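PDB 2J4D: cryptochrome DASH, chloroplastic/mitochondrial from Arabidopsis thaliana, which binds FAD and a folate light antenna, repairs cyclobutane pyrimidine dimers in single-stranded DNA by photolyase activity, and may also act as a blue-light photoreceptor. Local coordinates for residues I207-R212 with R300-E304; F363-R367 with M411-F416; K39-W45 with G135-A141; V187-D192 with F334-K338. The contacts are given in a common frame with arbitrary orientation. Numbering follows the deposited sequence.

Contact 1. Residues I207-R212 with R300-E304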
# COMPACT_ATOMS: atom_id res chain seq x y z
N ILE A 207 -13.74 12.00 11.69
CA ILE A 207 -13.50 11.14 10.54
C ILE A 207 -14.84 11.07 9.81
O ILE A 207 -15.87 10.81 10.43
CB ILE A 207 -13.08 9.72 11.00
CG1 ILE A 207 -11.71 9.78 11.68
CG2 ILE A 207 -13.02 8.77 9.79
CD1 ILE A 207 -11.26 8.45 12.26
N ARG A 208 -14.84 11.33 8.51
CA ARG A 208 -16.08 11.31 7.75
C ARG A 208 -16.61 9.89 7.57
O ARG A 208 -15.84 8.94 7.50
CB ARG A 208 -15.87 11.92 6.36
CG ARG A 208 -15.34 13.35 6.37
CD ARG A 208 -15.19 13.85 4.95
NE ARG A 208 -14.65 15.21 4.88
CZ ARG A 208 -14.62 15.94 3.77
NH1 ARG A 208 -15.10 15.45 2.63
NH2 ARG A 208 -14.12 17.17 3.78
N SER A 209 -17.94 9.77 7.50
CA SER A 209 -18.57 8.47 7.27
C SER A 209 -18.11 8.06 5.88
O SER A 209 -17.79 8.91 5.06
CB SER A 209 -20.10 8.60 7.28
OG SER A 209 -20.57 9.08 8.53
N SER A 210 -18.09 6.76 5.61
CA SER A 210 -17.67 6.32 4.29
C SER A 210 -18.76 6.69 3.30
O SER A 210 -19.94 6.76 3.66
CB SER A 210 -17.43 4.80 4.29
OG SER A 210 -18.63 4.09 4.48
N THR A 211 -18.38 6.97 2.06
CA THR A 211 -19.34 7.34 1.03
C THR A 211 -20.13 6.12 0.56
O THR A 211 -19.55 5.08 0.22
CB THR A 211 -18.62 8.01 -0.16
OG1 THR A 211 -18.02 9.23 0.28
CG2 THR A 211 -19.60 8.31 -1.29
N ARG A 212 -21.46 6.24 0.56
CA ARG A 212 -22.33 5.14 0.14
C ARG A 212 -22.49 5.15 -1.37
O ARG A 212 -22.76 6.18 -1.97
CB ARG A 212 -23.71 5.25 0.79
CG ARG A 212 -23.66 5.31 2.31
CD ARG A 212 -22.72 4.25 2.86
NE ARG A 212 -21.98 4.76 4.01
CZ ARG A 212 -22.14 4.34 5.26
NH1 ARG A 212 -23.03 3.39 5.54
NH2 ARG A 212 -21.43 4.89 6.24
N ARG A 300 -11.70 4.87 5.82
CA ARG A 300 -12.99 5.28 6.35
C ARG A 300 -13.84 4.05 6.57
O ARG A 300 -14.58 3.96 7.55
CB ARG A 300 -13.70 6.28 5.42
CG ARG A 300 -12.99 7.62 5.40
CD ARG A 300 -13.77 8.69 4.66
NE ARG A 300 -14.08 8.29 3.29
CZ ARG A 300 -14.20 9.15 2.28
NH1 ARG A 300 -14.04 10.45 2.50
NH2 ARG A 300 -14.48 8.71 1.06
N PHE A 301 -13.72 3.08 5.66
CA PHE A 301 -14.44 1.82 5.78
C PHE A 301 -13.92 1.07 7.02
O PHE A 301 -14.70 0.61 7.86
CB PHE A 301 -14.22 0.97 4.53
CG PHE A 301 -14.52 -0.49 4.71
CD1 PHE A 301 -15.81 -0.93 4.97
CD2 PHE A 301 -13.50 -1.44 4.64
CE1 PHE A 301 -16.09 -2.28 5.16
CE2 PHE A 301 -13.76 -2.79 4.82
CZ PHE A 301 -15.06 -3.22 5.08
N ILE A 302 -12.60 0.96 7.13
CA ILE A 302 -12.00 0.26 8.27
C ILE A 302 -12.46 0.89 9.59
O ILE A 302 -12.79 0.17 10.54
CB ILE A 302 -10.45 0.28 8.20
CG1 ILE A 302 -9.98 -0.53 6.99
CG2 ILE A 302 -9.85 -0.33 9.49
CD1 ILE A 302 -8.51 -0.32 6.62
N TYR A 303 -12.49 2.21 9.64
CA TYR A 303 -12.91 2.92 10.85
C TYR A 303 -14.35 2.55 11.24
O TYR A 303 -14.64 2.32 12.42
CB TYR A 303 -12.81 4.43 10.65
CG TYR A 303 -13.32 5.24 11.82
CD1 TYR A 303 -12.71 5.15 13.07
CD2 TYR A 303 -14.42 6.08 11.68
CE1 TYR A 303 -13.20 5.88 14.17
CE2 TYR A 303 -14.91 6.81 12.77
CZ TYR A 303 -14.30 6.70 14.00
OH TYR A 303 -14.79 7.40 15.08
N GLU A 304 -15.24 2.51 10.27
CA GLU A 304 -16.62 2.16 10.57
C GLU A 304 -16.73 0.72 11.06
O GLU A 304 -17.58 0.43 11.90
CB GLU A 304 -17.51 2.39 9.34
CG GLU A 304 -17.77 3.86 9.09
CD GLU A 304 -18.93 4.12 8.15
OE1 GLU A 304 -18.69 4.63 7.04
OE2 GLU A 304 -20.08 3.81 8.52
O HOH W 1 -16.00 6.39 8.57
O HOH W 2 -15.76 12.67 1.46
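Ile-207 opens the contact with an apolar touch: its CD1 methyl lies 3.6 Å from the centroid of the Tyr-303 ring and 8° off the ring normal, a CH-pi contact over the face, while CG2 packs 3.6 Å from Tyr-303 CD2. A branched aliphatic suits this place, since it can cover a flat ring without needing a polar partner. At Arg-208 a water donates to Arg-208 O (2.8 Å) and to Arg-300 O (3.0 Å). The Arg-208 guanidinium turns away to a salt bridge with Asp-182; a second water accepts from its NH1 (3.1 Å) and, weakly, from Arg-300 NH1 (3.0 Å). Beyond it, the carbonyl of Ser-209 lies over one face of the Arg-300 guanidinium, whose charge is met by Asp-54 and Asp-56. The segment runs as an extended loop from the alpha/beta part of the photolyase fold across the first turn of helix 299-312. Ser-210 is the polar centre: its N and OG each donate to Glu-304 OE1 at 2.6 Å, so one carboxylate oxygen binds backbone and small side chain together. Beta-branched Thr-211 has its hydroxyl hydrogen-bonded to Asp-56. The side chain of Arg-212 folds back, NE donating to Ser-210 O at 2.9 Å, and its NH2 forms a salt bridge with Glu-304 OE2 at 2.9 Å, in which the hydrogen bond is bent and weak.

Contact 2. Residues F363-R367 with M411-F416. With FAD (flavin-adenine dinucleotide), chain C.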
# COMPACT_ATOMS: atom_id res chain seq x y z
N PHE A 363 25.53 -4.36 -0.63
CA PHE A 363 24.10 -4.29 -0.89
C PHE A 363 23.52 -5.65 -1.27
O PHE A 363 22.51 -6.08 -0.72
CB PHE A 363 23.79 -3.29 -2.01
CG PHE A 363 22.36 -3.29 -2.43
CD1 PHE A 363 21.36 -2.86 -1.56
CD2 PHE A 363 21.99 -3.80 -3.67
CE1 PHE A 363 20.01 -2.96 -1.91
CE2 PHE A 363 20.64 -3.90 -4.04
CZ PHE A 363 19.65 -3.48 -3.15
N GLU A 364 24.17 -6.34 -2.21
CA GLU A 364 23.66 -7.63 -2.63
C GLU A 364 23.55 -8.66 -1.51
O GLU A 364 22.65 -9.49 -1.54
CB GLU A 364 24.50 -8.18 -3.78
CG GLU A 364 24.43 -7.28 -5.01
CD GLU A 364 25.09 -7.88 -6.23
OE1 GLU A 364 25.96 -8.75 -6.07
OE2 GLU A 364 24.73 -7.46 -7.36
N SER A 365 24.44 -8.59 -0.53
CA SER A 365 24.40 -9.55 0.58
C SER A 365 23.14 -9.32 1.43
O SER A 365 22.56 -10.27 1.96
CB SER A 365 25.66 -9.44 1.45
OG SER A 365 25.73 -8.20 2.14
N TRP A 366 22.74 -8.06 1.55
CA TRP A 366 21.55 -7.66 2.29
C TRP A 366 20.34 -8.13 1.47
O TRP A 366 19.46 -8.82 1.97
CB TRP A 366 21.52 -6.14 2.42
CG TRP A 366 20.35 -5.54 3.17
CD1 TRP A 366 20.18 -5.48 4.53
CD2 TRP A 366 19.23 -4.84 2.60
NE1 TRP A 366 19.03 -4.78 4.84
CE2 TRP A 366 18.43 -4.38 3.67
CE3 TRP A 366 18.83 -4.56 1.28
CZ2 TRP A 366 17.25 -3.65 3.47
CZ3 TRP A 366 17.65 -3.83 1.08
CH2 TRP A 366 16.88 -3.38 2.17
N ARG A 367 20.34 -7.74 0.20
CA ARG A 367 19.26 -8.08 -0.72
C ARG A 367 19.02 -9.59 -0.80
O ARG A 367 17.87 -10.06 -0.74
CB ARG A 367 19.61 -7.54 -2.11
CG ARG A 367 18.55 -7.76 -3.16
CD ARG A 367 19.11 -7.51 -4.55
NE ARG A 367 20.01 -8.59 -4.95
CZ ARG A 367 20.83 -8.53 -6.00
NH1 ARG A 367 20.87 -7.44 -6.76
NH2 ARG A 367 21.62 -9.56 -6.28
N MET A 411 19.20 2.81 -1.38
CA MET A 411 19.37 1.51 -2.00
C MET A 411 18.36 0.59 -1.35
O MET A 411 17.72 -0.22 -2.01
CB MET A 411 20.79 0.98 -1.78
CG MET A 411 21.84 1.74 -2.54
SD MET A 411 23.47 1.01 -2.33
CE MET A 411 23.54 -0.05 -3.76
N GLY A 412 18.22 0.72 -0.03
CA GLY A 412 17.26 -0.10 0.69
C GLY A 412 15.83 0.31 0.36
O GLY A 412 14.95 -0.55 0.20
N ALA A 413 15.59 1.61 0.25
CA ALA A 413 14.25 2.11 -0.07
C ALA A 413 13.79 1.67 -1.45
O ALA A 413 12.61 1.32 -1.63
CB ALA A 413 14.21 3.64 0.05
N GLU A 414 14.70 1.67 -2.43
CA GLU A 414 14.33 1.27 -3.79
C GLU A 414 14.11 -0.23 -3.89
O GLU A 414 13.29 -0.69 -4.70
CB GLU A 414 15.39 1.73 -4.81
CG GLU A 414 15.26 3.22 -5.15
CD GLU A 414 16.08 3.68 -6.35
OE1 GLU A 414 16.65 2.84 -7.07
OE2 GLU A 414 16.15 4.91 -6.57
N TRP A 415 14.83 -1.00 -3.07
CA TRP A 415 14.64 -2.45 -3.09
C TRP A 415 13.27 -2.76 -2.49
O TRP A 415 12.57 -3.67 -2.95
CB TRP A 415 15.74 -3.17 -2.30
CG TRP A 415 15.58 -4.67 -2.39
CD1 TRP A 415 15.38 -5.54 -1.36
CD2 TRP A 415 15.56 -5.46 -3.59
NE1 TRP A 415 15.23 -6.82 -1.83
CE2 TRP A 415 15.34 -6.80 -3.20
CE3 TRP A 415 15.71 -5.17 -4.95
CZ2 TRP A 415 15.27 -7.85 -4.12
CZ3 TRP A 415 15.63 -6.21 -5.87
CH2 TRP A 415 15.41 -7.54 -5.45
N PHE A 416 12.87 -2.01 -1.46
CA PHE A 416 11.56 -2.20 -0.85
C PHE A 416 10.53 -1.79 -1.92
O PHE A 416 9.49 -2.43 -2.08
CB PHE A 416 11.41 -1.31 0.39
CG PHE A 416 11.77 -2.00 1.69
CD1 PHE A 416 12.81 -2.92 1.76
CD2 PHE A 416 11.08 -1.68 2.87
CE1 PHE A 416 13.18 -3.50 2.98
CE2 PHE A 416 11.43 -2.25 4.09
CZ PHE A 416 12.49 -3.17 4.15
PA FAD C . -0.63 -3.03 11.08
O1A FAD C . -1.78 -3.96 11.07
O2A FAD C . 0.26 -2.97 12.26
O5B FAD C . -1.14 -1.53 10.80
C5B FAD C . -2.42 -1.29 10.18
C4B FAD C . -2.22 -0.29 9.04
O4B FAD C . -1.67 0.91 9.58
C3B FAD C . -1.25 -0.73 7.95
O3B FAD C . -1.84 -1.62 7.02
C2B FAD C . -0.83 0.59 7.39
O2B FAD C . -1.66 1.10 6.37
C1B FAD C . -0.76 1.49 8.63
N9A FAD C . 0.57 1.60 9.26
C8A FAD C . 1.06 0.89 10.34
N7A FAD C . 2.30 1.24 10.66
C5A FAD C . 2.63 2.23 9.76
C6A FAD C . 3.81 2.98 9.57
N6A FAD C . 4.90 2.88 10.33
N1A FAD C . 3.82 3.91 8.54
C2A FAD C . 2.72 4.04 7.73
N3A FAD C . 1.56 3.35 7.85
C4A FAD C . 1.57 2.45 8.87
N1 FAD C . 3.77 0.67 4.84
C2 FAD C . 3.10 0.75 3.64
O2 FAD C . 1.89 0.77 3.59
N3 FAD C . 3.87 0.82 2.46
C4 FAD C . 5.26 0.81 2.43
O4 FAD C . 5.88 0.87 1.35
C4X FAD C . 5.93 0.72 3.67
N5 FAD C . 7.34 0.70 3.74
C5X FAD C . 7.99 0.73 4.97
C6 FAD C . 9.39 0.83 5.04
C7 FAD C . 10.09 0.86 6.26
C7M FAD C . 11.59 0.98 6.26
C8 FAD C . 9.33 0.79 7.49
C8M FAD C . 9.99 0.82 8.85
C9 FAD C . 7.92 0.69 7.44
C9A FAD C . 7.23 0.66 6.19
N10 FAD C . 5.81 0.55 6.11
C10 FAD C . 5.15 0.65 4.86
C1' FAD C . 4.97 0.74 7.34
C2' FAD C . 4.57 -0.54 8.11
O2' FAD C . 5.73 -1.32 8.36
C3' FAD C . 3.57 -1.35 7.29
O3' FAD C . 2.42 -0.55 6.96
C4' FAD C . 3.02 -2.60 8.00
O4' FAD C . 4.08 -3.51 8.29
C5' FAD C . 2.00 -3.27 7.10
O5' FAD C . 1.45 -4.42 7.75
P FAD C . 0.11 -4.46 8.58
O1P FAD C . -0.94 -4.07 7.63
O2P FAD C . -0.05 -5.82 9.18
O3P FAD C . 0.28 -3.49 9.83
O HOH W 3 15.15 -9.35 -0.32
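This is a buried helix-helix contact in the FAD-binding part of the photolyase fold, where aromatic and apolar side chains fill the space between helices 360-367 and 409-419. The short segment axes come no nearer than 11.3 Å and cross at -37°, a separation bridged by large side chains with no direct hydrogen bond. Phe-363 sits against Met-411: Phe-363 CB lies 3.7 Å from Met-411 CE, and the flexible thioether places SD 5.1 Å from the ring centroid in an oblique Met-aromatic contact. Trp-366 reaches further, its CH2 lying 3.6 Å from Gly-412 CA and 3.8 Å from Phe-416 CE1; a CB on residue 412 would already be tight against the indole, so glycine fits. The aliphatic part of Arg-367 covers Trp-415, with CG 3.6 Å from the centroid of the six-membered ring in a CH-pi contact over its face. A water lies 2.8 Å from Arg-367 O and accepts from Trp-415 NE1 (2.9 Å), which satisfies the indole nitrogen. Phe-416 carries the packing to the cofactor, its CD2 lying 3.7 Å from FAD C6, with the flavin at the edge of the ring. Around this, Met-380 of helix 374-386 touches both tryptophans, Phe-400 and Leu-401 of helix 391-404 cover Trp-366, and Trp-432 of helix 425-436 meets Phe-416 edge-to-face.

Contact 3. Residues K39-W45 with G135-A141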
# COMPACT_ATOMS: atom_id res chain seq x y z
N LYS A 39 -26.84 14.70 -18.21
CA LYS A 39 -25.51 15.10 -17.74
C LYS A 39 -24.33 14.62 -18.59
O LYS A 39 -23.19 15.00 -18.34
CB LYS A 39 -25.34 14.70 -16.27
CG LYS A 39 -26.21 15.56 -15.35
CD LYS A 39 -25.94 15.34 -13.88
CE LYS A 39 -26.79 16.29 -13.06
NZ LYS A 39 -26.59 16.10 -11.60
N GLY A 40 -24.61 13.80 -19.59
CA GLY A 40 -23.57 13.34 -20.48
C GLY A 40 -22.59 12.28 -19.99
O GLY A 40 -22.74 11.72 -18.90
N VAL A 41 -21.58 12.04 -20.81
CA VAL A 41 -20.57 11.04 -20.52
C VAL A 41 -19.41 11.53 -19.65
O VAL A 41 -18.97 12.68 -19.77
CB VAL A 41 -19.97 10.49 -21.83
CG1 VAL A 41 -18.84 9.51 -21.52
CG2 VAL A 41 -21.06 9.82 -22.65
N THR A 42 -18.94 10.66 -18.77
CA THR A 42 -17.79 10.97 -17.93
C THR A 42 -16.87 9.75 -17.94
O THR A 42 -17.32 8.62 -18.12
CB THR A 42 -18.19 11.26 -16.46
OG1 THR A 42 -17.03 11.70 -15.73
CG2 THR A 42 -18.73 10.01 -15.78
N ILE A 43 -15.58 10.00 -17.78
CA ILE A 43 -14.61 8.93 -17.73
C ILE A 43 -14.09 8.87 -16.30
O ILE A 43 -13.79 9.91 -15.72
CB ILE A 43 -13.43 9.21 -18.69
CG1 ILE A 43 -13.89 9.06 -20.14
CG2 ILE A 43 -12.24 8.27 -18.36
CD1 ILE A 43 -12.90 9.57 -21.18
N LEU A 44 -14.04 7.67 -15.73
CA LEU A 44 -13.51 7.49 -14.38
C LEU A 44 -12.14 6.82 -14.55
O LEU A 44 -12.05 5.67 -14.98
CB LEU A 44 -14.42 6.60 -13.53
CG LEU A 44 -13.93 6.29 -12.11
CD1 LEU A 44 -13.68 7.58 -11.33
CD2 LEU A 44 -14.98 5.43 -11.40
N TRP A 45 -11.09 7.55 -14.20
CA TRP A 45 -9.73 7.05 -14.33
C TRP A 45 -9.20 6.49 -13.01
O TRP A 45 -8.98 7.23 -12.05
CB TRP A 45 -8.84 8.19 -14.86
CG TRP A 45 -7.36 7.93 -14.85
CD1 TRP A 45 -6.72 6.75 -15.06
CD2 TRP A 45 -6.33 8.91 -14.62
NE1 TRP A 45 -5.35 6.93 -14.98
CE2 TRP A 45 -5.09 8.24 -14.70
CE3 TRP A 45 -6.35 10.29 -14.34
CZ2 TRP A 45 -3.87 8.91 -14.53
CZ3 TRP A 45 -5.13 10.95 -14.17
CH2 TRP A 45 -3.91 10.26 -14.27
N GLY A 135 -16.88 11.82 -26.27
CA GLY A 135 -17.41 13.13 -25.91
C GLY A 135 -17.61 13.32 -24.41
O GLY A 135 -18.58 13.94 -23.98
N ALA A 136 -16.68 12.79 -23.62
CA ALA A 136 -16.75 12.92 -22.17
C ALA A 136 -16.57 14.38 -21.75
O ALA A 136 -15.73 15.08 -22.28
CB ALA A 136 -15.67 12.07 -21.52
N ARG A 137 -17.37 14.84 -20.80
CA ARG A 137 -17.25 16.22 -20.35
C ARG A 137 -16.15 16.33 -19.30
O ARG A 137 -15.53 17.38 -19.13
CB ARG A 137 -18.55 16.70 -19.72
CG ARG A 137 -19.79 16.49 -20.57
CD ARG A 137 -21.01 17.10 -19.90
NE ARG A 137 -22.21 16.93 -20.70
CZ ARG A 137 -23.41 17.38 -20.35
NH1 ARG A 137 -23.57 18.04 -19.21
NH2 ARG A 137 -24.46 17.18 -21.15
N THR A 138 -15.90 15.22 -18.61
CA THR A 138 -14.92 15.22 -17.54
C THR A 138 -14.21 13.88 -17.39
O THR A 138 -14.67 12.85 -17.88
CB THR A 138 -15.61 15.48 -16.20
OG1 THR A 138 -16.66 14.51 -16.04
CG2 THR A 138 -16.22 16.86 -16.15
N VAL A 139 -13.06 13.93 -16.71
CA VAL A 139 -12.31 12.73 -16.37
C VAL A 139 -12.09 12.91 -14.87
O VAL A 139 -11.49 13.90 -14.45
CB VAL A 139 -10.94 12.65 -17.07
CG1 VAL A 139 -10.17 11.43 -16.54
CG2 VAL A 139 -11.11 12.55 -18.58
N PHE A 140 -12.62 11.98 -14.09
CA PHE A 140 -12.49 12.01 -12.63
C PHE A 140 -11.41 11.03 -12.19
O PHE A 140 -11.26 9.95 -12.76
CB PHE A 140 -13.82 11.59 -11.98
CG PHE A 140 -14.85 12.68 -11.94
CD1 PHE A 140 -14.80 13.66 -10.97
CD2 PHE A 140 -15.86 12.73 -12.90
CE1 PHE A 140 -15.74 14.69 -10.94
CE2 PHE A 140 -16.81 13.75 -12.88
CZ PHE A 140 -16.75 14.73 -11.90
N ALA A 141 -10.67 11.40 -11.15
CA ALA A 141 -9.63 10.54 -10.61
C ALA A 141 -9.26 11.04 -9.23
O ALA A 141 -9.58 12.17 -8.86
CB ALA A 141 -8.40 10.55 -11.51
O HOH W 4 -21.25 14.04 -22.82
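Gly-135 ends the preceding helix in a Schellman motif, its positive phi being easy for a residue without a side chain, and a water joins its O to Val-41 N at 2.9 Å each. Ala-136 follows, its small CB tucked 3.7 Å from Ile-43 CD1. Arg-137 N donates to Val-41 O (2.9 Å), while its guanidinium lies with one face over Lys-39 O and Gly-40 N; a CB on residue 40 would clash with Arg-137 NE. The chain then runs as a strand parallel to 41-45, in the central sheet of the Rossmann-like alpha/beta domain. Thr-138 O accepts from Ile-43 N (3.0 Å), and its OG1 shares a 2.9 Å hydrogen bond with Thr-42 OG1. Val-139 pairs with Ile-43, two beta-branched residues suited to a strand, on the face covered by helix 123-134. Phe-140 N donates to Ile-43 O (2.9 Å) and its O accepts from Trp-45 N (2.8 Å), with the ring on the other face, against helix 56-63. At Ala-141 the small CB meets Trp-45 CE3 at 3.5 Å. Backbone bonds therefore set the strand register, while the apolar side chains beside them bind the sheet to its flanking helices.

Contact 4. Residues V187-D192 with F334-K338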
# COMPACT_ATOMS: atom_id res chain seq x y z
N VAL A 187 -1.29 21.59 4.90
CA VAL A 187 -0.18 20.63 4.95
C VAL A 187 1.21 21.26 4.94
O VAL A 187 2.18 20.66 5.40
CB VAL A 187 -0.26 19.58 3.82
CG1 VAL A 187 -1.51 18.72 4.02
CG2 VAL A 187 -0.30 20.27 2.46
N PHE A 188 1.31 22.48 4.41
CA PHE A 188 2.59 23.18 4.38
C PHE A 188 3.05 23.39 5.82
O PHE A 188 4.23 23.49 6.10
CB PHE A 188 2.44 24.54 3.69
CG PHE A 188 2.84 24.53 2.24
CD1 PHE A 188 2.81 23.35 1.50
CD2 PHE A 188 3.25 25.70 1.61
CE1 PHE A 188 3.18 23.34 0.16
CE2 PHE A 188 3.62 25.70 0.27
CZ PHE A 188 3.58 24.52 -0.46
N ASP A 189 2.09 23.46 6.74
CA ASP A 189 2.41 23.65 8.14
C ASP A 189 2.13 22.40 8.96
O ASP A 189 1.78 22.47 10.14
CB ASP A 189 1.63 24.84 8.70
CG ASP A 189 2.31 26.16 8.39
OD1 ASP A 189 3.28 26.52 9.09
OD2 ASP A 189 1.88 26.82 7.42
N LEU A 190 2.29 21.24 8.33
CA LEU A 190 2.07 19.98 9.04
C LEU A 190 3.15 19.88 10.11
O LEU A 190 4.31 20.21 9.85
CB LEU A 190 2.22 18.80 8.07
CG LEU A 190 1.72 17.44 8.55
CD1 LEU A 190 0.21 17.42 8.44
CD2 LEU A 190 2.34 16.32 7.71
N PRO A 191 2.80 19.44 11.33
CA PRO A 191 3.80 19.32 12.39
C PRO A 191 4.88 18.31 11.99
O PRO A 191 4.57 17.29 11.39
CB PRO A 191 2.98 18.84 13.59
CG PRO A 191 1.64 19.48 13.35
CD PRO A 191 1.44 19.25 11.87
N ASP A 192 6.14 18.60 12.31
CA ASP A 192 7.22 17.67 11.97
C ASP A 192 7.34 16.54 12.98
O ASP A 192 8.18 15.65 12.85
CB ASP A 192 8.56 18.40 11.84
CG ASP A 192 8.70 19.12 10.51
OD1 ASP A 192 8.06 18.68 9.52
OD2 ASP A 192 9.45 20.12 10.43
N PHE A 334 0.38 13.06 4.15
CA PHE A 334 0.39 14.53 4.16
C PHE A 334 1.83 15.04 4.15
O PHE A 334 2.14 16.05 3.52
CB PHE A 334 -0.35 15.08 5.39
CG PHE A 334 -1.82 14.76 5.41
CD1 PHE A 334 -2.63 15.04 4.31
CD2 PHE A 334 -2.41 14.19 6.54
CE1 PHE A 334 -4.00 14.74 4.33
CE2 PHE A 334 -3.78 13.89 6.57
CZ PHE A 334 -4.57 14.17 5.46
N LEU A 335 2.72 14.32 4.83
CA LEU A 335 4.12 14.72 4.89
C LEU A 335 4.75 14.71 3.50
O LEU A 335 5.64 15.51 3.21
CB LEU A 335 4.87 13.79 5.85
CG LEU A 335 6.16 14.23 6.55
CD1 LEU A 335 5.98 15.59 7.21
CD2 LEU A 335 6.51 13.19 7.60
N SER A 336 4.30 13.80 2.64
CA SER A 336 4.86 13.74 1.29
C SER A 336 4.64 15.06 0.58
O SER A 336 5.48 15.52 -0.19
CB SER A 336 4.23 12.59 0.47
OG SER A 336 2.88 12.85 0.11
N ILE A 337 3.50 15.70 0.86
CA ILE A 337 3.20 16.98 0.24
C ILE A 337 4.12 18.06 0.78
O ILE A 337 4.71 18.83 0.02
CB ILE A 337 1.74 17.39 0.50
CG1 ILE A 337 0.80 16.31 -0.04
CG2 ILE A 337 1.45 18.72 -0.20
CD1 ILE A 337 -0.66 16.55 0.28
N LYS A 338 4.26 18.12 2.10
CA LYS A 338 5.12 19.13 2.69
C LYS A 338 6.58 18.97 2.27
O LYS A 338 7.28 19.96 2.03
CB LYS A 338 5.03 19.09 4.23
CG LYS A 338 5.83 20.19 4.93
CD LYS A 338 5.75 20.04 6.46
CE LYS A 338 6.52 21.16 7.15
NZ LYS A 338 6.58 20.98 8.63
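Lys-338 dominates this contact through its conformation: all four chi angles are trans, so the side chain runs straight from helix 317-339 along the loop. Its aliphatic part rests on backbone, CB 3.5 Å from Val-187 O and CE 3.4 Å from Phe-188 O. At the tip, NZ donates to Leu-190 O at 2.7 Å and to Asp-192 OD1 at 2.9 Å, the second also a salt bridge. A long, fully extended lysine suits the place, because it reaches both acceptors while its methylenes rest on the loop. Asp-192, with chi1 in m, swings its carboxylate back toward the helix although its CA-to-CB bond points sideways. Beneath lies the apolar layer. Val-187, also m, directs CG2 to Ile-337 CG2 (3.5 Å) and CG1 to Phe-334 CD1 (3.9 Å), its compact branches fitting between the two. Leu-190 takes chi1 t and chi2 p, which brings CD2 to 3.8 Å from Phe-334 CB and 3.7 Å from Leu-335 CD1. Leu-335, another t,p leucine, curls its end back to the loop. Phe-197 of helix 194-204 touches both Leu-190 and Phe-334. Phe-188, Asp-189, Asp-192 and Lys-338 also contact a folate in this crystal, at a site distinct from the larger pocket that includes His-83 and Glu-149. The chemistry implies a loop held by apolar side chains on its inner side and fixed at its polar edge by one ammonium group.

In the fold
Contacts 2 and 3 are buried, contacts 1 and 4 only partly so. Contacts 2 and 3 lie on opposite sides of the chain's centre, their centres about 41 Å apart, and represent the two halves of the fold: in contact 3 main-chain hydrogen bonds join strands, whereas in contact 2 helices meet through aromatic side chains near the flavin. Contacts 1 and 4 each set a loop from the alpha/beta half against a helix, 299-312 and then 317-339, which follow each other in the chain, and contact 1 is nested inside the loop closed by contact 4. In contact 1 Glu-304 takes the direct hydrogen bonds while Arg-300 packs on the loop; in contact 4 Lys-338 supplies them.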